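Local atomic coordinates of fucose-specific lectin (Aleuria aurantia, PDB entry 6GKE), a protein that binds L-fucose on glycan chains, with strongest preference for the alpha-1,6-linked core fucose of glycoproteins, through five sites on a six-bladed beta-propeller. Residues L5-I10 and K58-L63; Q224-W229 and L236-Y241; S161-T166 and T185-R190. The protein carries 1 engineered substitution. All blocks are in the same frame, centred on the assembly; numbering follows the deposited sequence. Where two conformers were deposited one is given.

Interaction 1: residues L5-I10 and K58-L63; sequences LYTSKI and KLFSPL. With EDO (1,2-ethanediol), chain I; EDO (1,2-ethanediol), chain B.
Tyr6 O lies at the edge of the Phe60 ring, 3.4 Å from Phe60 CE1, and two hydroxyls grip it. Tyr6 O accepts a hydrogen bond from Thr7 OG1 (2.6 Å) and one from the hydroxyl O1 of an ethanediol, probably from the crystallisation liquor. Leu5 CD2 sits over one face of the same ring, 4.0 Å from the Phe60 centroid and shifted toward the rim. Lys9 NZ is hydrogen-bonded to Phe60 O at 2.8 Å, which ties the segment leading into the first blade of the propeller to the turn that precedes the second. To get there the lysine bends at chi2 (73°), where CD swings off CG, and its methylenes run over the backbone of Ser61 and Pro62, with Lys9 CG 3.8 Å from Pro62 CA. Two type II turns, Leu5-Ser8 and Lys58-Ser61, hold Leu5, Tyr6, Thr7 and Phe60; Lys9 follows the first, and one water joins Lys9 N to Ser61 O. Beyond the contact, Tyr6 stacks on Tyr6 of the second subunit and Leu59 O accepts from Trp312 of that subunit, so the turns also line the dimer interface. The ammonium of this buried lysine is held by a backbone oxygen, which probably offsets part of the cost of placing a charge here.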
loop_
_atom_site.group_PDB
_atom_site.type_symbol
_atom_site.label_atom_id
_atom_site.label_comp_id
_atom_site.label_asym_id
_atom_site.label_seq_id
_atom_site.Cartn_x
_atom_site.Cartn_y
_atom_site.Cartn_z
ATOM N N LEU A 5 -0.405 7.187 -0.425
ATOM C CA LEU A 5 -0.369 6.083 -1.366
ATOM C C LEU A 5 0.814 5.168 -1.036
ATOM O O LEU A 5 1.961 5.609 -0.956
ATOM C CB LEU A 5 -0.249 6.656 -2.778
ATOM C CG LEU A 5 -0.132 5.643 -3.915
ATOM C CD1 LEU A 5 -1.441 4.895 -4.116
ATOM C CD2 LEU A 5 0.296 6.364 -5.188
ATOM N N TYR A 6 0.540 3.871 -0.900
ATOM C CA TYR A 6 1.599 2.903 -0.624
ATOM C C TYR A 6 2.501 2.800 -1.855
ATOM O O TYR A 6 2.006 2.577 -2.956
ATOM C CB TYR A 6 1.018 1.538 -0.256
ATOM C CG TYR A 6 2.037 0.435 -0.143
ATOM C CD1 TYR A 6 3.115 0.538 0.720
ATOM C CD2 TYR A 6 1.920 -0.712 -0.906
ATOM C CE1 TYR A 6 4.048 -0.479 0.832
ATOM C CE2 TYR A 6 2.835 -1.744 -0.796
ATOM C CZ TYR A 6 3.908 -1.622 0.067
ATOM O OH TYR A 6 4.798 -2.654 0.161
ATOM N N THR A 7 3.806 2.951 -1.624
ATOM C CA THR A 7 4.880 3.009 -2.647
ATOM C C THR A 7 4.847 4.329 -3.426
ATOM O O THR A 7 5.512 4.459 -4.453
ATOM C CB THR A 7 4.977 1.776 -3.568
ATOM O OG1 THR A 7 3.945 1.736 -4.554
ATOM C CG2 THR A 7 4.996 0.483 -2.785
ATOM N N SER A 8 4.174 5.348 -2.881
ATOM C CA SER A 8 4.405 6.719 -3.322
ATOM C C SER A 8 5.898 7.038 -3.247
ATOM O O SER A 8 6.569 6.677 -2.283
ATOM C CB SER A 8 3.658 7.681 -2.434
ATOM O OG SER A 8 3.917 9.036 -2.766
ATOM N N LYS A 9 6.384 7.821 -4.209
ATOM C CA LYS A 9 7.671 8.453 -4.034
ATOM C C LYS A 9 7.511 9.630 -3.064
ATOM O O LYS A 9 6.404 10.039 -2.717
ATOM C CB LYS A 9 8.279 8.844 -5.383
ATOM C CG LYS A 9 8.803 7.657 -6.184
ATOM C CD LYS A 9 7.740 6.773 -6.809
ATOM C CE LYS A 9 8.337 5.867 -7.865
ATOM N NZ LYS A 9 7.327 4.967 -8.475
ATOM N N ILE A 10 8.652 10.136 -2.606
ATOM C CA ILE A 10 8.713 11.202 -1.620
ATOM C C ILE A 10 9.734 12.225 -2.111
ATOM O O ILE A 10 10.740 11.863 -2.704
ATOM C CB ILE A 10 9.103 10.668 -0.225
ATOM C CG1 ILE A 10 8.245 9.474 0.196
ATOM C CG2 ILE A 10 9.053 11.776 0.815
ATOM C CD1 ILE A 10 8.754 8.759 1.427
ATOM N N LYS A 58 0.698 11.231 -12.530
ATOM C CA LYS A 58 0.254 9.860 -12.694
ATOM C C LYS A 58 0.391 9.139 -11.352
ATOM O O LYS A 58 1.254 9.465 -10.541
ATOM C CB LYS A 58 1.039 9.122 -13.782
ATOM C CG LYS A 58 2.449 8.675 -13.418
ATOM C CD LYS A 58 3.046 7.768 -14.470
ATOM C CE LYS A 58 4.396 7.208 -14.082
ATOM N NZ LYS A 58 4.859 6.232 -15.096
ATOM N N LEU A 59 -0.468 8.149 -11.118
ATOM C CA LEU A 59 -0.331 7.356 -9.909
ATOM C C LEU A 59 1.062 6.713 -9.907
ATOM O O LEU A 59 1.519 6.208 -10.928
ATOM C CB LEU A 59 -1.442 6.307 -9.808
ATOM C CG LEU A 59 -2.744 6.773 -9.151
ATOM C CD1 LEU A 59 -2.550 7.070 -7.673
ATOM C CD2 LEU A 59 -3.357 7.973 -9.846
ATOM N N PHE A 60 1.722 6.748 -8.744
ATOM C CA PHE A 60 3.075 6.192 -8.530
ATOM C C PHE A 60 4.128 6.998 -9.303
ATOM O O PHE A 60 5.227 6.512 -9.544
ATOM C CB PHE A 60 3.133 4.691 -8.852
ATOM C CG PHE A 60 2.032 3.911 -8.182
ATOM C CD1 PHE A 60 2.138 3.538 -6.853
ATOM C CD2 PHE A 60 0.871 3.582 -8.864
ATOM C CE1 PHE A 60 1.110 2.857 -6.220
ATOM C CE2 PHE A 60 -0.152 2.891 -8.234
ATOM C CZ PHE A 60 -0.031 2.533 -6.912
ATOM N N SER A 61 3.823 8.259 -9.618
ATOM C CA SER A 61 4.777 9.142 -10.259
ATOM C C SER A 61 6.041 9.258 -9.422
ATOM O O SER A 61 5.982 9.412 -8.198
ATOM C CB SER A 61 4.198 10.523 -10.425
ATOM O OG SER A 61 5.153 11.438 -10.954
ATOM N N PRO A 62 7.225 9.343 -10.060
ATOM C CA PRO A 62 8.407 9.781 -9.328
ATOM C C PRO A 62 8.241 11.255 -8.929
ATOM O O PRO A 62 7.414 11.976 -9.505
ATOM C CB PRO A 62 9.535 9.555 -10.336
ATOM C CG PRO A 62 8.863 9.784 -11.669
ATOM C CD PRO A 62 7.488 9.172 -11.502
ATOM N N LEU A 63 9.021 11.681 -7.931
ATOM C CA LEU A 63 8.986 13.047 -7.410
ATOM C C LEU A 63 10.413 13.510 -7.116
ATOM O O LEU A 63 11.273 12.722 -6.719
ATOM C CB LEU A 63 8.183 13.134 -6.111
ATOM C CG LEU A 63 6.690 12.829 -6.198
ATOM C CD1 LEU A 63 6.083 12.794 -4.802
ATOM C CD2 LEU A 63 5.955 13.836 -7.072
HETATM C C1 EDO I . -0.679 1.208 -3.388
HETATM O O1 EDO I . 0.431 0.338 -3.594
HETATM C C2 EDO I . -2.050 0.649 -3.010
HETATM O O2 EDO I . -2.753 1.506 -2.045
HETATM C C1 EDO B . -2.886 2.025 0.983
HETATM O O1 EDO B . -2.450 1.494 2.231
HETATM C C2 EDO B . -2.050 3.070 0.244
HETATM O O2 EDO B . -2.075 2.873 -1.212
HETATM O O HOH W 1 4.381 8.453 -6.220
HETATM O O HOH W 2 12.722 12.888 -4.360
#

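Interaction 2: residues Q224-W229 and L236-Y241; sequences QIRVYW and LYEAAY. Engineered in segment 224-229: Gln224 (natural residue Asn). With FUC (alpha-L-fucopyranose), chain G; FUC (alpha-L-fucopyranose), chain F.
This hairpin carries Arg226 and Glu238, the arginine and glutamate of a fucose site of the lectin. Segments 224-229 and 236-241 run antiparallel, with hydrogen-bonded pairs Ile225-Tyr241, Val227-Ala239 and Trp229-Tyr237. On the face bearing Arg226, Tyr228, Glu238 and Ala240, the two charged side chains hold one fucose, which Trp298 NE1 of the next blade also bonds. Arg226 NH2 donates to the fucose ring oxygen O5 at 2.9 Å. Glu238 OE1 accepts from fucose O3 at 2.6 Å. Fucose O4 accepts from Arg226 NE and donates to Glu238 OE2, bridging groups whose charged atoms, NE and OE2, are 4.1 Å apart, beyond a salt bridge. The guanidinium has Ala240 CB over one face, and its NH1 and NH2 converge on OE1 of the engineered Gln224. Tyr228 lies alongside Glu238, its OH in a weak bond to OE2. On the other face of the sheet, Tyr237 CB sits over the five-membered ring of Trp229, 3.5 Å from its centroid; the two rings lie in almost parallel planes (4°) but hardly overlap. Tyr241 turns a ring face to C4 of a second fucose, whose site it shares with Trp245. In the fifth blade, strand 213-219 flanks 224-229 and strand 249-251 flanks 236-241; Tyr228 and Leu236 pack against strand 275-282 of the next blade, and Trp229 and Ala239 against strand 199-207 of the previous one.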
loop_
_atom_site.group_PDB
_atom_site.type_symbol
_atom_site.label_atom_id
_atom_site.label_comp_id
_atom_site.label_asym_id
_atom_site.label_seq_id
_atom_site.Cartn_x
_atom_site.Cartn_y
_atom_site.Cartn_z
ATOM N N GLN A 224 31.131 18.642 2.833
ATOM C CA GLN A 224 30.550 17.431 3.373
ATOM C C GLN A 224 29.503 16.908 2.385
ATOM O O GLN A 224 28.683 17.673 1.883
ATOM C CB GLN A 224 29.888 17.705 4.723
ATOM C CG GLN A 224 30.848 18.192 5.796
ATOM C CD GLN A 224 31.849 17.147 6.226
ATOM O OE1 GLN A 224 31.523 15.971 6.378
ATOM N NE2 GLN A 224 33.080 17.576 6.455
ATOM N N ILE A 225 29.543 15.600 2.125
ATOM C CA ILE A 225 28.530 14.938 1.303
ATOM C C ILE A 225 27.997 13.757 2.109
ATOM O O ILE A 225 28.772 13.071 2.772
ATOM C CB ILE A 225 29.071 14.457 -0.062
ATOM C CG1 ILE A 225 29.906 15.532 -0.760
ATOM C CG2 ILE A 225 27.926 13.971 -0.939
ATOM C CD1 ILE A 225 30.660 15.036 -1.972
ATOM N N ARG A 226 26.686 13.522 2.037
ATOM C CA ARG A 226 26.103 12.309 2.586
ATOM C C ARG A 226 25.231 11.671 1.506
ATOM O O ARG A 226 24.404 12.349 0.896
ATOM C CB ARG A 226 25.261 12.586 3.836
ATOM C CG ARG A 226 26.002 13.295 4.962
ATOM C CD ARG A 226 27.111 12.461 5.583
ATOM N NE ARG A 226 27.751 13.138 6.708
ATOM C CZ ARG A 226 28.822 13.924 6.619
ATOM N NH1 ARG A 226 29.443 14.102 5.465
ATOM N NH2 ARG A 226 29.272 14.533 7.703
ATOM N N VAL A 227 25.445 10.373 1.281
ATOM C CA VAL A 227 24.670 9.596 0.330
ATOM C C VAL A 227 23.907 8.544 1.136
ATOM O O VAL A 227 24.507 7.819 1.933
ATOM C CB VAL A 227 25.571 8.946 -0.737
ATOM C CG1 VAL A 227 24.767 8.156 -1.751
ATOM C CG2 VAL A 227 26.437 9.981 -1.435
ATOM N N TYR A 228 22.591 8.486 0.917
ATOM C CA TYR A 228 21.689 7.579 1.613
ATOM C C TYR A 228 21.142 6.554 0.629
ATOM O O TYR A 228 20.820 6.889 -0.509
ATOM C CB TYR A 228 20.519 8.336 2.249
ATOM C CG TYR A 228 20.996 9.315 3.279
ATOM C CD1 TYR A 228 21.401 8.874 4.528
ATOM C CD2 TYR A 228 21.146 10.656 2.980
ATOM C CE1 TYR A 228 21.937 9.746 5.461
ATOM C CE2 TYR A 228 21.675 11.542 3.902
ATOM C CZ TYR A 228 22.084 11.086 5.143
ATOM O OH TYR A 228 22.657 11.956 6.031
ATOM N N TRP A 229 20.984 5.316 1.092
ATOM C CA TRP A 229 20.238 4.350 0.306
ATOM C C TRP A 229 19.497 3.388 1.224
ATOM O O TRP A 229 19.917 3.099 2.338
ATOM C CB TRP A 229 21.114 3.600 -0.703
ATOM C CG TRP A 229 22.255 2.808 -0.148
ATOM C CD1 TRP A 229 22.273 1.496 0.218
ATOM C CD2 TRP A 229 23.597 3.288 0.013
ATOM N NE1 TRP A 229 23.532 1.134 0.615
ATOM C CE2 TRP A 229 24.367 2.212 0.497
ATOM C CE3 TRP A 229 24.213 4.526 -0.193
ATOM C CZ2 TRP A 229 25.730 2.338 0.756
ATOM C CZ3 TRP A 229 25.559 4.650 0.064
ATOM C CH2 TRP A 229 26.307 3.569 0.537
ATOM N N LEU A 236 18.416 1.625 6.584
ATOM C CA LEU A 236 18.998 2.768 5.902
ATOM C C LEU A 236 20.527 2.721 6.010
ATOM O O LEU A 236 21.064 2.444 7.086
ATOM C CB LEU A 236 18.449 4.032 6.573
ATOM C CG LEU A 236 18.969 5.368 6.048
ATOM C CD1 LEU A 236 18.600 5.572 4.587
ATOM C CD2 LEU A 236 18.432 6.511 6.897
ATOM N N TYR A 237 21.205 3.037 4.901
ATOM C CA TYR A 237 22.651 3.191 4.853
ATOM C C TYR A 237 23.013 4.647 4.569
ATOM O O TYR A 237 22.307 5.337 3.820
ATOM C CB TYR A 237 23.266 2.332 3.748
ATOM C CG TYR A 237 23.272 0.862 4.063
ATOM C CD1 TYR A 237 22.123 0.105 3.904
ATOM C CD2 TYR A 237 24.409 0.223 4.531
ATOM C CE1 TYR A 237 22.097 -1.246 4.205
ATOM C CE2 TYR A 237 24.406 -1.134 4.822
ATOM C CZ TYR A 237 23.245 -1.869 4.661
ATOM O OH TYR A 237 23.232 -3.204 4.956
ATOM N N GLU A 238 24.153 5.063 5.126
ATOM C CA GLU A 238 24.750 6.355 4.821
ATOM C C GLU A 238 26.232 6.163 4.504
ATOM O O GLU A 238 26.951 5.507 5.268
ATOM C CB GLU A 238 24.643 7.309 6.011
ATOM C CG GLU A 238 25.208 8.696 5.753
ATOM C CD GLU A 238 25.404 9.497 7.025
ATOM O OE1 GLU A 238 26.304 9.125 7.807
ATOM O OE2 GLU A 238 24.668 10.490 7.239
ATOM N N ALA A 239 26.685 6.777 3.403
ATOM C CA ALA A 239 28.101 6.983 3.130
ATOM C C ALA A 239 28.402 8.466 3.339
ATOM O O ALA A 239 27.641 9.315 2.889
ATOM C CB ALA A 239 28.448 6.567 1.724
ATOM N N ALA A 240 29.523 8.756 4.004
ATOM C CA ALA A 240 29.877 10.127 4.346
ATOM C C ALA A 240 31.233 10.496 3.748
ATOM O O ALA A 240 32.216 9.767 3.914
ATOM C CB ALA A 240 29.911 10.310 5.842
ATOM N N TYR A 241 31.272 11.663 3.101
ATOM C CA TYR A 241 32.486 12.262 2.596
ATOM C C TYR A 241 32.813 13.510 3.411
ATOM O O TYR A 241 31.981 14.408 3.536
ATOM C CB TYR A 241 32.328 12.673 1.133
ATOM C CG TYR A 241 33.545 13.313 0.513
ATOM C CD1 TYR A 241 34.522 12.543 -0.093
ATOM C CD2 TYR A 241 33.701 14.690 0.500
ATOM C CE1 TYR A 241 35.629 13.124 -0.691
ATOM C CE2 TYR A 241 34.804 15.286 -0.086
ATOM C CZ TYR A 241 35.769 14.499 -0.683
ATOM O OH TYR A 241 36.850 15.083 -1.279
HETATM C C1 FUC G . 28.731 12.462 10.641
HETATM C C2 FUC G . 28.064 11.149 10.258
HETATM C C3 FUC G . 26.593 11.161 10.676
HETATM C C4 FUC G . 25.890 12.403 10.111
HETATM C C5 FUC G . 26.651 13.637 10.564
HETATM C C6 FUC G . 26.070 14.949 10.055
HETATM O O1 FUC G . 28.803 12.552 12.066
HETATM O O2 FUC G . 28.754 10.071 10.900
HETATM O O3 FUC G . 25.972 9.944 10.267
HETATM O O4 FUC G . 25.871 12.410 8.676
HETATM O O5 FUC G . 28.002 13.570 10.108
HETATM C C1 FUC F . 35.780 14.042 -6.503
HETATM C C2 FUC F . 35.098 12.687 -6.390
HETATM C C3 FUC F . 34.856 12.339 -4.921
HETATM C C4 FUC F . 34.059 13.462 -4.256
HETATM C C5 FUC F . 34.853 14.755 -4.383
HETATM C C6 FUC F . 34.135 15.947 -3.764
HETATM O O1 FUC F . 37.100 13.893 -5.998
HETATM O O2 FUC F . 35.903 11.692 -7.040
HETATM O O3 FUC F . 34.230 11.062 -4.802
HETATM O O4 FUC F . 32.799 13.660 -4.901
HETATM O O5 FUC F . 35.062 15.043 -5.774
#

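Interaction 3: residues S161-T166 and T185-R190; sequences STVPGT and TDNKIR
At a junction between two blades of the beta-propeller, the end of strand 153-162 and the crossing into the fourth blade, segment 161-166, meet the hairpin loop before strand 188-194 of that blade. Thr185 carries most of the contact. Thr185 N makes a weak bond to Ser161 O, 3.3 Å long and bent to 130° at the hydrogen. The methyl of the same threonine, CG2, lies anti to the carbonyl carbon and beside the backbone N. From there Thr185 CG2 reaches Thr162 O at 3.4 Å and comes within 3.9 Å of Ser161 OG. The hydroxyl takes the other branch, chi1 52°, and Thr185 OG1 shares a water with Ser161 OG, each oxygen 2.8 Å from it, so a direct backbone bond and a water bridge join the same two residues.

Val163 begins a type II turn that ends at Thr166 and is closed by a weak backbone bond between those two residues. Just before it, Thr162 OG1 donates to Val163 O from above the carbonyl plane and also accepts from Gln135 of the third blade. Thr166 OG1 bonds to Gln183 N on strand 177-183, which anchors the turn to the blade it leads into, and the side-chain NE2 of Gln183 donates to Asn187 O in the hairpin loop.

The direct links across the contact are thus modest: one weak bond, a water and methyl-to-oxygen touches on a partly exposed surface. The last of these touches comes where the side chains of Val163 and Asn187 cross at about a right angle, with Val163 CG1 3.5 Å from the amide oxygen, Asn187 OD1.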
loop_
_atom_site.group_PDB
_atom_site.type_symbol
_atom_site.label_atom_id
_atom_site.label_comp_id
_atom_site.label_asym_id
_atom_site.label_seq_id
_atom_site.Cartn_x
_atom_site.Cartn_y
_atom_site.Cartn_z
ATOM N N SER A 161 25.202 3.682 -16.856
ATOM C CA SER A 161 24.521 2.473 -17.287
ATOM C C SER A 161 23.961 1.793 -16.036
ATOM O O SER A 161 24.735 1.330 -15.196
ATOM C CB SER A 161 25.459 1.580 -18.040
ATOM O OG SER A 161 24.809 0.405 -18.490
ATOM N N THR A 162 22.628 1.779 -15.898
ATOM C CA THR A 162 22.027 1.616 -14.575
ATOM C C THR A 162 21.204 0.333 -14.469
ATOM O O THR A 162 20.780 -0.262 -15.461
ATOM C CB THR A 162 21.138 2.814 -14.213
ATOM O OG1 THR A 162 19.890 2.725 -14.897
ATOM C CG2 THR A 162 21.784 4.143 -14.538
ATOM N N VAL A 163 20.916 -0.044 -13.223
ATOM C CA VAL A 163 19.860 -1.009 -12.974
ATOM C C VAL A 163 18.551 -0.427 -13.498
ATOM O O VAL A 163 18.383 0.789 -13.593
ATOM C CB VAL A 163 19.724 -1.391 -11.489
ATOM C CG1 VAL A 163 20.999 -2.009 -10.948
ATOM C CG2 VAL A 163 19.262 -0.231 -10.626
ATOM N N PRO A 164 17.561 -1.280 -13.826
ATOM C CA PRO A 164 16.258 -0.791 -14.265
ATOM C C PRO A 164 15.656 0.159 -13.220
ATOM O O PRO A 164 15.567 -0.178 -12.042
ATOM C CB PRO A 164 15.415 -2.070 -14.401
ATOM C CG PRO A 164 16.433 -3.164 -14.623
ATOM C CD PRO A 164 17.631 -2.747 -13.800
ATOM N N GLY A 165 15.242 1.345 -13.657
ATOM C CA GLY A 165 14.576 2.283 -12.760
ATOM C C GLY A 165 15.408 2.634 -11.534
ATOM O O GLY A 165 14.867 2.790 -10.436
ATOM N N THR A 166 16.719 2.813 -11.719
ATOM C CA THR A 166 17.637 3.114 -10.621
ATOM C C THR A 166 17.148 4.280 -9.760
ATOM O O THR A 166 16.619 5.285 -10.248
ATOM C CB THR A 166 19.033 3.459 -11.162
ATOM O OG1 THR A 166 19.911 3.655 -10.057
ATOM C CG2 THR A 166 19.052 4.681 -12.055
ATOM N N THR A 185 24.824 -1.346 -13.230
ATOM C CA THR A 185 24.336 -2.680 -13.542
ATOM C C THR A 185 25.011 -3.769 -12.692
ATOM O O THR A 185 24.488 -4.864 -12.635
ATOM C CB THR A 185 24.480 -2.986 -15.040
ATOM O OG1 THR A 185 25.824 -2.723 -15.451
ATOM C CG2 THR A 185 23.519 -2.181 -15.887
ATOM N N ASP A 186 26.154 -3.478 -12.054
ATOM C CA ASP A 186 26.818 -4.412 -11.125
ATOM C C ASP A 186 26.292 -4.253 -9.688
ATOM O O ASP A 186 26.877 -4.804 -8.760
ATOM C CB ASP A 186 28.341 -4.247 -11.173
ATOM C CG ASP A 186 28.849 -2.850 -10.858
ATOM O OD1 ASP A 186 28.021 -1.905 -10.807
ATOM O OD2 ASP A 186 30.072 -2.715 -10.667
ATOM N N ASN A 187 25.202 -3.489 -9.515
ATOM C CA ASN A 187 24.541 -3.180 -8.221
ATOM C C ASN A 187 25.390 -2.274 -7.319
ATOM O O ASN A 187 25.002 -2.013 -6.179
ATOM C CB ASN A 187 24.106 -4.436 -7.464
ATOM C CG ASN A 187 22.923 -5.111 -8.123
ATOM O OD1 ASN A 187 22.047 -4.452 -8.670
ATOM N ND2 ASN A 187 22.880 -6.428 -8.060
ATOM N N LYS A 188 26.498 -1.741 -7.832
ATOM C CA LYS A 188 27.251 -0.765 -7.081
ATOM C C LYS A 188 26.630 0.615 -7.276
ATOM O O LYS A 188 26.298 1.009 -8.397
ATOM C CB LYS A 188 28.703 -0.710 -7.551
ATOM C CG LYS A 188 29.509 -1.964 -7.270
ATOM C CD LYS A 188 30.304 -1.911 -5.994
ATOM C CE LYS A 188 31.248 -3.085 -5.838
ATOM N NZ LYS A 188 30.585 -4.377 -6.132
ATOM N N ILE A 189 26.521 1.361 -6.177
ATOM C CA ILE A 189 26.284 2.799 -6.230
ATOM C C ILE A 189 27.545 3.427 -6.819
ATOM O O ILE A 189 28.644 3.131 -6.349
ATOM C CB ILE A 189 25.980 3.424 -4.851
ATOM C CG1 ILE A 189 25.050 2.570 -3.984
ATOM C CG2 ILE A 189 25.422 4.831 -5.035
ATOM C CD1 ILE A 189 23.674 2.413 -4.561
ATOM N N ARG A 190 27.373 4.280 -7.829
ATOM C CA ARG A 190 28.460 4.988 -8.482
ATOM C C ARG A 190 28.144 6.484 -8.469
ATOM O O ARG A 190 27.047 6.897 -8.111
ATOM C CB ARG A 190 28.627 4.493 -9.920
ATOM C CG ARG A 190 28.943 3.014 -10.053
ATOM C CD ARG A 190 30.365 2.679 -9.665
ATOM N NE ARG A 190 30.667 1.291 -9.978
ATOM C CZ ARG A 190 31.841 0.709 -9.769
ATOM N NH1 ARG A 190 32.859 1.408 -9.289
ATOM N NH2 ARG A 190 31.980 -0.579 -10.039
HETATM O O HOH W 3 26.118 -2.002 -18.108
#

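Overall arrangement
The three contacts follow one another around the propeller. Interaction 1 joins the entrances to the first and second blades, interaction 3 the passage from the third blade to the fourth, and interaction 2 is a hairpin within the fifth. Interactions 1 and 2 lie on opposite sides of the chain's centre, their own centres 23 Å apart. Interactions 2 and 3 are closer, about 17 Å between centres and about 4 Å between nearest atoms, without touching. Of the three, interaction 2 binds fucose directly, contributing to two sites. In interaction 3, the Thr162 side chain lies about 12 Å from that of Glu191, which belongs to the fucose site that Tyr241 helps line.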